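Local structure of D-alanyl transferase DltD (Enterococcus faecium TX0133A04, 6PFX) at residues I51-H55 / L225-I229; F54-V58 / R68-L72; I102-F107 / F314-I318; F275-L279 / Q321-F327. The protein probably transfers D-alanine onto lipoteichoic acid in the cell envelope of Gram-positive bacteria, as a membrane-associated member of the SGNH-hydrolase-like DltD family. Residues are numbered along the deposited sequence.

Interaction 1 of 4, residues I51-H55 / L225-I229; sequences ISPFH and LANQI
A type I beta turn, reinforced by an ST turn, leads into the N-cap of helix 56-62 and sets a proline and a phenylalanine against helix 219-233. The beta turn runs from Ser52 to His55, closed by His55 N to Ser52 O at 3.2 Å. Ser52, with chi1 p, makes the ST turn: its OG accepts from Phe54 N at 3.1 Å. Residues 225-229 are regular helix. The closest CA pair is Phe54 and Ala226, 7.7 Å apart. Phe54 takes the m rotamer and points toward the helix. Its CZ lies 3.4 Å from Ala226 N. Ala226 CB sits over one face of the Phe54 ring, 3.8 Å from the centroid, as a CH-pi contact. Leu225 CG meets the ring edge, 3.9 Å from Phe54 CZ. Ile229 CD1 is 4.2 Å from Phe54 CE2 and 3.9 Å from Pro53 CG. No hydrogen bond joins the segments, so this is apolar packing. Trp351 of helix 351-365 also touches Phe54, Ala226 and Ile229, while Glu209 of helix 203-210 touches Pro53.

Interaction 2 of 4, residues F54-V58 / R68-L72; sequences FHPSV and RPFLL
This contact lies inside a beta-alpha-beta unit: strand 39-43, helix 56-62, strand 68-71. The first turn of the helix packs on the strand that ends the unit. Residues 56-58 are helical and residues 68-71 extended. The closest CA pair is Ser57 and Pro69, 5.8 Å apart. His55 is the N-cap residue. Its chi1 is t and its chi2 -79°, which turns the ring back so that His55 ND1 accepts from Ser57 N at 3.0 Å. NE2 of the same ring bonds to Leu48 O. His55 CE1 meets Leu71 CD1 at 4.1 Å, with the leucine, in the m,t rotamer, at the ring edge. Ser57, with chi1 m, places its OG 3.7 Å from Pro69 CG and 4.1 Å from Leu71 CD2. Pro56 CB lies 4.1 Å from Pro69 CG. The side chains of Pro69 and Leu71 point toward the helix, while that of Phe70 points away. One water bridges the segments, its O 2.6 Å from Ser57 OG and 2.7 Å from Pro69 O, to which it donates. The direct contacts are therefore van der Waals packing, and the polar link runs through this water.

Interaction 3 of 4, residues I102-F107 / F314-I318; sequences ISPQWF and FAKKI
Residues 102-107 leave strand 97-101 in extended form, then tighten into a 3-10 turn that begins at Pro104. Trp106 N bonds to Ser103 O at 3.1 Å and Phe107 N to Pro104 O at 3.0 Å. Residues 314-318 are regular helix. The nearest CA pairs are Pro104 and Phe314 at 7.1 Å, and Ile102 and Ile318 at 9.1 Å. Phe314, chi1 t, fills the hollow between Ile102, Pro104 and Phe107. Pro104 CA lies over one face of the Phe314 ring, 4.1 Å from the centroid, a CH-pi contact. Ile102 CG2 reaches the ring edge, 3.9 Å from Phe314 CZ. Phe107, chi1 m, meets Phe314 obliquely: the centroids are 4.8 Å apart and the planes at 55°, with Phe107 CD1 3.4 Å from Phe314 CE1. Ile318 CD1 is 4.0 Å from Phe107 CE2. Ile318 CG1 is 4.3 Å from Ile102 CD1. Such packing of a helix against the loop that follows a central parallel strand is in keeping with the alpha/beta fold of the SGNH-hydrolase clan.

Interaction 4 of 4, residues F275-L279 / Q321-F327; sequences FQLVL and QLNSQGF
Two helices of the alpha/beta fold, 271-284 and 308-323, pack here, and the second is followed by a Schellman motif. Gly326 has positive phi (104°), with Phe327 N to Leu322 O at 3.0 Å and Gly326 N to Asn323 O at 3.1 Å. The nearest CA pairs are Gln276 and Gln321 at 8.3 Å, and Leu279 and Leu322 at 8.1 Å. Leu279, in the m,t rotamer, is the central bump. It fills a hollow lined by Gln321, Leu322, Gln325 and Phe327. Leu279 CD2 lies over one face of the Phe327 ring, 4.1 Å from the centroid, and 3.7 Å from Leu322 CD2. Leu279 CD1 is 4.0 Å from Gln321 CG. The edge of the Phe275 ring meets Leu322, Phe275 CE2 to Leu322 CD2 at 3.8 Å. Beside this apolar patch the glutamines pair. Gln321 OE1 accepts a hydrogen bond from Trp386 NE1. Gln276 NE2 donates to Gln325 OE1 at 2.9 Å. Gln276 OE1 accepts twice, from Gln325 NE2 at 2.9 Å and from Gln321 NE2 at 3.0 Å.

The contacts form two touching pairs. Interactions 1 and 2 share Phe54 and His55, and their centres are 14 Å apart. Val58 CG2 of the second lies 3.2 Å from Ser52 O of the first. Interactions 3 and 4 both use helix 308-323, with centres 12 Å apart. There Ile318 CD1 meets Phe275 CD2 at 3.6 Å, and Ile102 CD1 meets Phe275 CZ at 3.8 Å, so their apolar side chains touch directly. The pairs do not touch: interactions 2 and 3 lie on opposite sides of the chain's centre, with nearest atoms about 8 Å apart. Ser103 OG of interaction 3 makes a weak hydrogen bond to Ser45 OG, next to Ser46, which with His348 and Asp345 has the geometry of a possible catalytic triad.

Interaction 1 of 4, residues I51-H55 / L225-I229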
# COMPACT_ATOMS: atom_id res chain seq x y z
N ILE A 51 -9.49 -6.99 -10.08
CA ILE A 51 -9.88 -8.40 -9.97
C ILE A 51 -9.86 -9.02 -11.36
O ILE A 51 -10.61 -8.62 -12.26
CB ILE A 51 -11.26 -8.57 -9.33
CG1 ILE A 51 -11.38 -7.78 -8.02
CG2 ILE A 51 -11.54 -10.07 -9.07
CD1 ILE A 51 -10.67 -8.40 -6.85
N SER A 52 -8.99 -10.01 -11.55
CA SER A 52 -8.85 -10.81 -12.75
C SER A 52 -8.56 -12.22 -12.25
O SER A 52 -8.42 -12.42 -11.03
CB SER A 52 -7.69 -10.33 -13.60
OG SER A 52 -6.45 -10.73 -13.04
N PRO A 53 -8.44 -13.21 -13.13
CA PRO A 53 -8.11 -14.56 -12.65
C PRO A 53 -6.80 -14.64 -11.88
O PRO A 53 -6.60 -15.62 -11.14
CB PRO A 53 -8.07 -15.40 -13.94
CG PRO A 53 -8.95 -14.63 -14.90
CD PRO A 53 -8.71 -13.18 -14.58
N PHE A 54 -5.92 -13.63 -11.98
CA PHE A 54 -4.57 -13.67 -11.41
C PHE A 54 -4.41 -12.82 -10.16
O PHE A 54 -3.34 -12.85 -9.53
CB PHE A 54 -3.54 -13.28 -12.49
CG PHE A 54 -3.81 -13.99 -13.76
CD1 PHE A 54 -3.49 -15.33 -13.90
CD2 PHE A 54 -4.51 -13.37 -14.78
CE1 PHE A 54 -3.81 -16.03 -15.04
CE2 PHE A 54 -4.82 -14.06 -15.94
CZ PHE A 54 -4.48 -15.39 -16.07
N HIS A 55 -5.45 -12.11 -9.76
CA HIS A 55 -5.44 -11.33 -8.53
C HIS A 55 -5.23 -12.23 -7.32
O HIS A 55 -5.69 -13.38 -7.30
CB HIS A 55 -6.80 -10.64 -8.48
CG HIS A 55 -6.98 -9.75 -7.30
ND1 HIS A 55 -7.29 -10.22 -6.05
CD2 HIS A 55 -6.94 -8.40 -7.19
CE1 HIS A 55 -7.41 -9.21 -5.21
NE2 HIS A 55 -7.19 -8.09 -5.88
N LEU A 225 -2.72 -18.17 -20.28
CA LEU A 225 -4.05 -17.58 -20.13
C LEU A 225 -3.95 -16.08 -19.89
O LEU A 225 -4.73 -15.31 -20.46
CB LEU A 225 -4.80 -18.27 -18.99
CG LEU A 225 -6.17 -17.70 -18.65
CD1 LEU A 225 -7.16 -17.94 -19.76
CD2 LEU A 225 -6.69 -18.30 -17.35
N ALA A 226 -2.98 -15.65 -19.08
CA ALA A 226 -2.81 -14.21 -18.84
C ALA A 226 -2.47 -13.47 -20.13
O ALA A 226 -2.94 -12.35 -20.36
CB ALA A 226 -1.74 -13.97 -17.77
N ASN A 227 -1.63 -14.07 -20.97
CA ASN A 227 -1.30 -13.46 -22.25
C ASN A 227 -2.51 -13.43 -23.17
O ASN A 227 -2.73 -12.44 -23.89
CB ASN A 227 -0.15 -14.21 -22.92
CG ASN A 227 1.19 -13.89 -22.30
OD1 ASN A 227 1.40 -12.82 -21.74
ND2 ASN A 227 2.13 -14.81 -22.46
N GLN A 228 -3.34 -14.49 -23.15
CA GLN A 228 -4.53 -14.49 -24.00
C GLN A 228 -5.52 -13.42 -23.56
O GLN A 228 -6.04 -12.67 -24.39
CB GLN A 228 -5.20 -15.86 -24.00
CG GLN A 228 -4.40 -16.97 -24.64
CD GLN A 228 -4.96 -18.35 -24.34
OE1 GLN A 228 -5.70 -18.55 -23.38
NE2 GLN A 228 -4.61 -19.32 -25.18
N ILE A 229 -5.76 -13.31 -22.26
CA ILE A 229 -6.69 -12.30 -21.77
C ILE A 229 -6.13 -10.91 -22.01
O ILE A 229 -6.84 -10.01 -22.49
CB ILE A 229 -7.00 -12.57 -20.29
CG1 ILE A 229 -7.73 -13.91 -20.15
CG2 ILE A 229 -7.84 -11.45 -19.71
CD1 ILE A 229 -7.93 -14.37 -18.70

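Interaction 2 of 4, residues F54-V58 / R68-L72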
# COMPACT_ATOMS: atom_id res chain seq x y z
N PHE A 54 -5.92 -13.63 -11.98
CA PHE A 54 -4.57 -13.67 -11.41
C PHE A 54 -4.41 -12.82 -10.16
O PHE A 54 -3.34 -12.85 -9.53
CB PHE A 54 -3.54 -13.28 -12.49
CG PHE A 54 -3.81 -13.99 -13.76
CD1 PHE A 54 -3.49 -15.33 -13.90
CD2 PHE A 54 -4.51 -13.37 -14.78
CE1 PHE A 54 -3.81 -16.03 -15.04
CE2 PHE A 54 -4.82 -14.06 -15.94
CZ PHE A 54 -4.48 -15.39 -16.07
N HIS A 55 -5.45 -12.11 -9.76
CA HIS A 55 -5.44 -11.33 -8.53
C HIS A 55 -5.23 -12.23 -7.32
O HIS A 55 -5.69 -13.38 -7.30
CB HIS A 55 -6.80 -10.64 -8.48
CG HIS A 55 -6.98 -9.75 -7.30
ND1 HIS A 55 -7.29 -10.22 -6.05
CD2 HIS A 55 -6.94 -8.40 -7.19
CE1 HIS A 55 -7.41 -9.21 -5.21
NE2 HIS A 55 -7.19 -8.09 -5.88
N PRO A 56 -4.51 -11.74 -6.29
CA PRO A 56 -4.20 -12.60 -5.14
C PRO A 56 -5.40 -13.26 -4.48
O PRO A 56 -5.29 -14.38 -3.98
CB PRO A 56 -3.49 -11.65 -4.16
CG PRO A 56 -2.98 -10.52 -5.00
CD PRO A 56 -3.91 -10.40 -6.19
N SER A 57 -6.54 -12.57 -4.43
CA SER A 57 -7.69 -13.16 -3.77
C SER A 57 -8.28 -14.29 -4.61
O SER A 57 -8.80 -15.26 -4.06
CB SER A 57 -8.75 -12.09 -3.53
OG SER A 57 -8.26 -11.04 -2.70
N VAL A 58 -8.22 -14.17 -5.94
CA VAL A 58 -8.75 -15.21 -6.83
C VAL A 58 -7.87 -16.46 -6.77
O VAL A 58 -8.37 -17.57 -6.61
CB VAL A 58 -8.90 -14.69 -8.27
CG1 VAL A 58 -9.49 -15.82 -9.14
CG2 VAL A 58 -9.75 -13.44 -8.32
N ARG A 68 -6.53 -15.87 3.24
CA ARG A 68 -7.31 -14.96 2.41
C ARG A 68 -6.74 -13.56 2.53
O ARG A 68 -6.57 -13.04 3.65
CB ARG A 68 -8.77 -15.00 2.87
CG ARG A 68 -9.70 -14.11 2.09
CD ARG A 68 -11.18 -14.31 2.46
NE ARG A 68 -11.72 -15.61 2.07
CZ ARG A 68 -11.88 -16.64 2.90
NH1 ARG A 68 -11.54 -16.55 4.17
NH2 ARG A 68 -12.38 -17.78 2.44
N PRO A 69 -6.42 -12.89 1.43
CA PRO A 69 -5.98 -11.49 1.54
C PRO A 69 -7.07 -10.63 2.16
O PRO A 69 -8.26 -10.82 1.90
CB PRO A 69 -5.68 -11.08 0.09
CG PRO A 69 -5.53 -12.38 -0.65
CD PRO A 69 -6.42 -13.36 0.03
N PHE A 70 -6.66 -9.69 3.00
CA PHE A 70 -7.53 -8.63 3.47
C PHE A 70 -6.99 -7.35 2.83
O PHE A 70 -5.87 -6.92 3.13
CB PHE A 70 -7.57 -8.54 4.99
CG PHE A 70 -8.74 -7.78 5.50
CD1 PHE A 70 -8.81 -6.41 5.32
CD2 PHE A 70 -9.80 -8.43 6.12
CE1 PHE A 70 -9.91 -5.69 5.77
CE2 PHE A 70 -10.91 -7.72 6.55
CZ PHE A 70 -10.96 -6.35 6.39
N LEU A 71 -7.74 -6.78 1.89
CA LEU A 71 -7.21 -5.70 1.07
C LEU A 71 -7.34 -4.37 1.81
O LEU A 71 -8.45 -3.93 2.12
CB LEU A 71 -7.95 -5.64 -0.26
CG LEU A 71 -8.07 -6.96 -1.01
CD1 LEU A 71 -8.83 -6.75 -2.30
CD2 LEU A 71 -6.70 -7.56 -1.30
N LEU A 72 -6.20 -3.72 2.05
CA LEU A 72 -6.17 -2.50 2.83
C LEU A 72 -5.67 -1.29 2.05
O LEU A 72 -5.59 -0.19 2.61
CB LEU A 72 -5.36 -2.70 4.11
CG LEU A 72 -5.99 -3.63 5.15
CD1 LEU A 72 -5.01 -3.92 6.27
CD2 LEU A 72 -7.29 -3.05 5.70
O HOH W 1 -9.57 -11.02 -0.41

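Interaction 3 of 4, residues I102-F107 / F314-I318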
# COMPACT_ATOMS: atom_id res chain seq x y z
N ILE A 102 4.42 -1.22 -3.14
CA ILE A 102 4.98 0.13 -3.13
C ILE A 102 4.76 0.75 -4.51
O ILE A 102 5.38 0.32 -5.48
CB ILE A 102 6.49 0.09 -2.85
CG1 ILE A 102 6.81 -0.64 -1.55
CG2 ILE A 102 7.07 1.52 -2.80
CD1 ILE A 102 8.30 -0.84 -1.32
N SER A 103 3.92 1.79 -4.60
CA SER A 103 3.74 2.48 -5.89
C SER A 103 4.79 3.57 -6.07
O SER A 103 4.84 4.49 -5.25
CB SER A 103 2.35 3.11 -5.97
OG SER A 103 1.33 2.13 -5.98
N PRO A 104 5.60 3.54 -7.13
CA PRO A 104 6.55 4.64 -7.35
C PRO A 104 5.88 6.01 -7.43
O PRO A 104 6.45 7.01 -6.96
CB PRO A 104 7.25 4.23 -8.66
CG PRO A 104 7.10 2.69 -8.70
CD PRO A 104 5.72 2.48 -8.16
N GLN A 105 4.64 6.07 -7.94
CA GLN A 105 3.95 7.33 -8.15
C GLN A 105 3.58 8.03 -6.86
O GLN A 105 3.25 9.22 -6.87
CB GLN A 105 2.67 7.11 -8.96
CG GLN A 105 2.89 6.48 -10.30
CD GLN A 105 3.18 4.99 -10.21
OE1 GLN A 105 2.76 4.31 -9.26
NE2 GLN A 105 3.94 4.47 -11.17
N TRP A 106 3.62 7.32 -5.73
CA TRP A 106 3.38 8.00 -4.48
C TRP A 106 4.47 9.03 -4.18
O TRP A 106 4.22 9.99 -3.44
CB TRP A 106 3.43 7.01 -3.33
CG TRP A 106 2.33 6.02 -3.26
CD1 TRP A 106 1.16 6.00 -3.97
CD2 TRP A 106 2.30 4.88 -2.40
NE1 TRP A 106 0.40 4.92 -3.58
CE2 TRP A 106 1.09 4.21 -2.62
CE3 TRP A 106 3.20 4.36 -1.46
CZ2 TRP A 106 0.74 3.04 -1.93
CZ3 TRP A 106 2.86 3.20 -0.78
CH2 TRP A 106 1.65 2.56 -1.02
N PHE A 107 5.67 8.80 -4.69
CA PHE A 107 6.87 9.51 -4.25
C PHE A 107 7.13 10.77 -5.06
O PHE A 107 8.22 11.02 -5.54
CB PHE A 107 8.04 8.53 -4.30
CG PHE A 107 7.90 7.39 -3.31
CD1 PHE A 107 7.08 6.28 -3.56
CD2 PHE A 107 8.57 7.44 -2.10
CE1 PHE A 107 6.95 5.25 -2.61
CE2 PHE A 107 8.46 6.43 -1.17
CZ PHE A 107 7.65 5.32 -1.43
N PHE A 314 14.61 5.32 -8.37
CA PHE A 314 13.64 5.19 -7.29
C PHE A 314 13.79 3.83 -6.60
O PHE A 314 13.83 3.73 -5.37
CB PHE A 314 12.19 5.37 -7.77
CG PHE A 314 11.21 4.83 -6.78
CD1 PHE A 314 10.86 5.57 -5.65
CD2 PHE A 314 10.69 3.57 -6.93
CE1 PHE A 314 10.00 5.06 -4.72
CE2 PHE A 314 9.83 3.05 -5.99
CZ PHE A 314 9.50 3.79 -4.87
N ALA A 315 13.85 2.76 -7.40
CA ALA A 315 13.93 1.42 -6.83
C ALA A 315 15.22 1.25 -6.03
O ALA A 315 15.20 0.67 -4.94
CB ALA A 315 13.85 0.38 -7.93
N LYS A 316 16.34 1.77 -6.54
CA LYS A 316 17.59 1.71 -5.80
C LYS A 316 17.44 2.38 -4.44
O LYS A 316 17.90 1.85 -3.42
CB LYS A 316 18.71 2.39 -6.59
CG LYS A 316 20.10 2.29 -5.95
CD LYS A 316 21.20 2.90 -6.82
CE LYS A 316 22.57 2.49 -6.33
NZ LYS A 316 23.19 3.51 -5.48
N LYS A 317 16.80 3.55 -4.41
CA LYS A 317 16.66 4.32 -3.18
C LYS A 317 15.76 3.60 -2.19
O LYS A 317 16.08 3.49 -1.00
CB LYS A 317 16.14 5.72 -3.50
CG LYS A 317 16.05 6.61 -2.28
CD LYS A 317 15.84 8.08 -2.67
CE LYS A 317 15.59 8.94 -1.44
NZ LYS A 317 15.56 10.40 -1.81
N ILE A 318 14.61 3.09 -2.65
CA ILE A 318 13.70 2.42 -1.72
C ILE A 318 14.28 1.11 -1.23
O ILE A 318 14.10 0.75 -0.06
CB ILE A 318 12.28 2.29 -2.32
CG1 ILE A 318 11.23 2.28 -1.20
CG2 ILE A 318 12.16 1.09 -3.19
CD1 ILE A 318 11.14 3.59 -0.46

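Interaction 4 of 4, residues F275-L279 / Q321-F327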
# COMPACT_ATOMS: atom_id res chain seq x y z
N PHE A 275 6.86 6.62 4.41
CA PHE A 275 7.11 5.19 4.29
C PHE A 275 7.92 4.67 5.47
O PHE A 275 7.69 3.55 5.95
CB PHE A 275 7.85 4.92 2.95
CG PHE A 275 8.05 3.45 2.66
CD1 PHE A 275 6.97 2.66 2.40
CD2 PHE A 275 9.31 2.88 2.61
CE1 PHE A 275 7.12 1.33 2.15
CE2 PHE A 275 9.47 1.53 2.36
CZ PHE A 275 8.37 0.75 2.13
N GLN A 276 8.83 5.50 6.00
CA GLN A 276 9.58 5.10 7.18
C GLN A 276 8.66 4.83 8.37
O GLN A 276 8.99 3.98 9.22
CB GLN A 276 10.62 6.16 7.55
CG GLN A 276 11.51 5.72 8.70
CD GLN A 276 12.35 4.46 8.45
OE1 GLN A 276 12.60 4.05 7.31
NE2 GLN A 276 12.79 3.87 9.54
N LEU A 277 7.54 5.54 8.48
CA LEU A 277 6.57 5.23 9.53
C LEU A 277 6.07 3.80 9.40
O LEU A 277 6.00 3.07 10.39
CB LEU A 277 5.39 6.19 9.45
CG LEU A 277 5.62 7.64 9.83
CD1 LEU A 277 4.40 8.49 9.53
CD2 LEU A 277 5.89 7.71 11.32
N VAL A 278 5.70 3.40 8.18
CA VAL A 278 5.29 2.02 7.93
C VAL A 278 6.36 1.04 8.38
O VAL A 278 6.05 0.05 9.05
CB VAL A 278 4.97 1.85 6.43
CG1 VAL A 278 4.81 0.41 6.07
CG2 VAL A 278 3.73 2.68 6.04
N LEU A 279 7.61 1.27 7.99
CA LEU A 279 8.71 0.37 8.37
C LEU A 279 8.89 0.32 9.89
O LEU A 279 9.14 -0.75 10.46
CB LEU A 279 9.99 0.83 7.69
CG LEU A 279 9.96 0.83 6.16
CD1 LEU A 279 11.38 1.07 5.61
CD2 LEU A 279 9.39 -0.48 5.63
N GLN A 321 16.65 1.83 1.55
CA GLN A 321 15.94 2.08 2.80
C GLN A 321 15.47 0.78 3.43
O GLN A 321 15.54 0.59 4.65
CB GLN A 321 14.75 3.02 2.55
CG GLN A 321 13.99 3.49 3.82
CD GLN A 321 13.01 4.62 3.51
OE1 GLN A 321 13.02 5.16 2.39
NE2 GLN A 321 12.17 4.97 4.47
N LEU A 322 14.99 -0.15 2.59
CA LEU A 322 14.50 -1.43 3.07
C LEU A 322 15.65 -2.31 3.55
O LEU A 322 15.67 -2.73 4.71
CB LEU A 322 13.71 -2.10 1.93
CG LEU A 322 12.35 -1.47 1.63
CD1 LEU A 322 11.73 -1.98 0.35
CD2 LEU A 322 11.37 -1.73 2.78
N ASN A 323 16.63 -2.56 2.68
CA ASN A 323 17.70 -3.50 2.97
C ASN A 323 18.56 -3.03 4.13
O ASN A 323 19.01 -3.83 4.95
CB ASN A 323 18.57 -3.71 1.74
CG ASN A 323 17.87 -4.45 0.63
OD1 ASN A 323 16.91 -5.19 0.85
ND2 ASN A 323 18.38 -4.29 -0.58
N SER A 324 18.84 -1.72 4.20
CA SER A 324 19.71 -1.22 5.25
C SER A 324 19.12 -1.46 6.63
O SER A 324 19.85 -1.44 7.62
CB SER A 324 19.98 0.28 5.08
OG SER A 324 18.82 1.05 5.34
N GLN A 325 17.81 -1.65 6.71
CA GLN A 325 17.13 -1.84 7.98
C GLN A 325 16.67 -3.27 8.21
O GLN A 325 16.06 -3.55 9.25
CB GLN A 325 15.94 -0.87 8.06
CG GLN A 325 16.37 0.60 7.90
CD GLN A 325 15.20 1.54 8.13
OE1 GLN A 325 14.97 2.02 9.25
NE2 GLN A 325 14.45 1.81 7.07
N GLY A 326 16.98 -4.18 7.29
CA GLY A 326 16.70 -5.58 7.49
C GLY A 326 15.51 -6.12 6.73
O GLY A 326 15.21 -7.32 6.87
N PHE A 327 14.84 -5.29 5.93
CA PHE A 327 13.74 -5.74 5.08
C PHE A 327 14.36 -6.21 3.77
O PHE A 327 14.68 -5.39 2.91
CB PHE A 327 12.77 -4.60 4.86
CG PHE A 327 12.09 -4.09 6.11
CD1 PHE A 327 10.92 -4.69 6.57
CD2 PHE A 327 12.58 -3.01 6.80
CE1 PHE A 327 10.27 -4.22 7.68
CE2 PHE A 327 11.94 -2.53 7.90
CZ PHE A 327 10.77 -3.15 8.36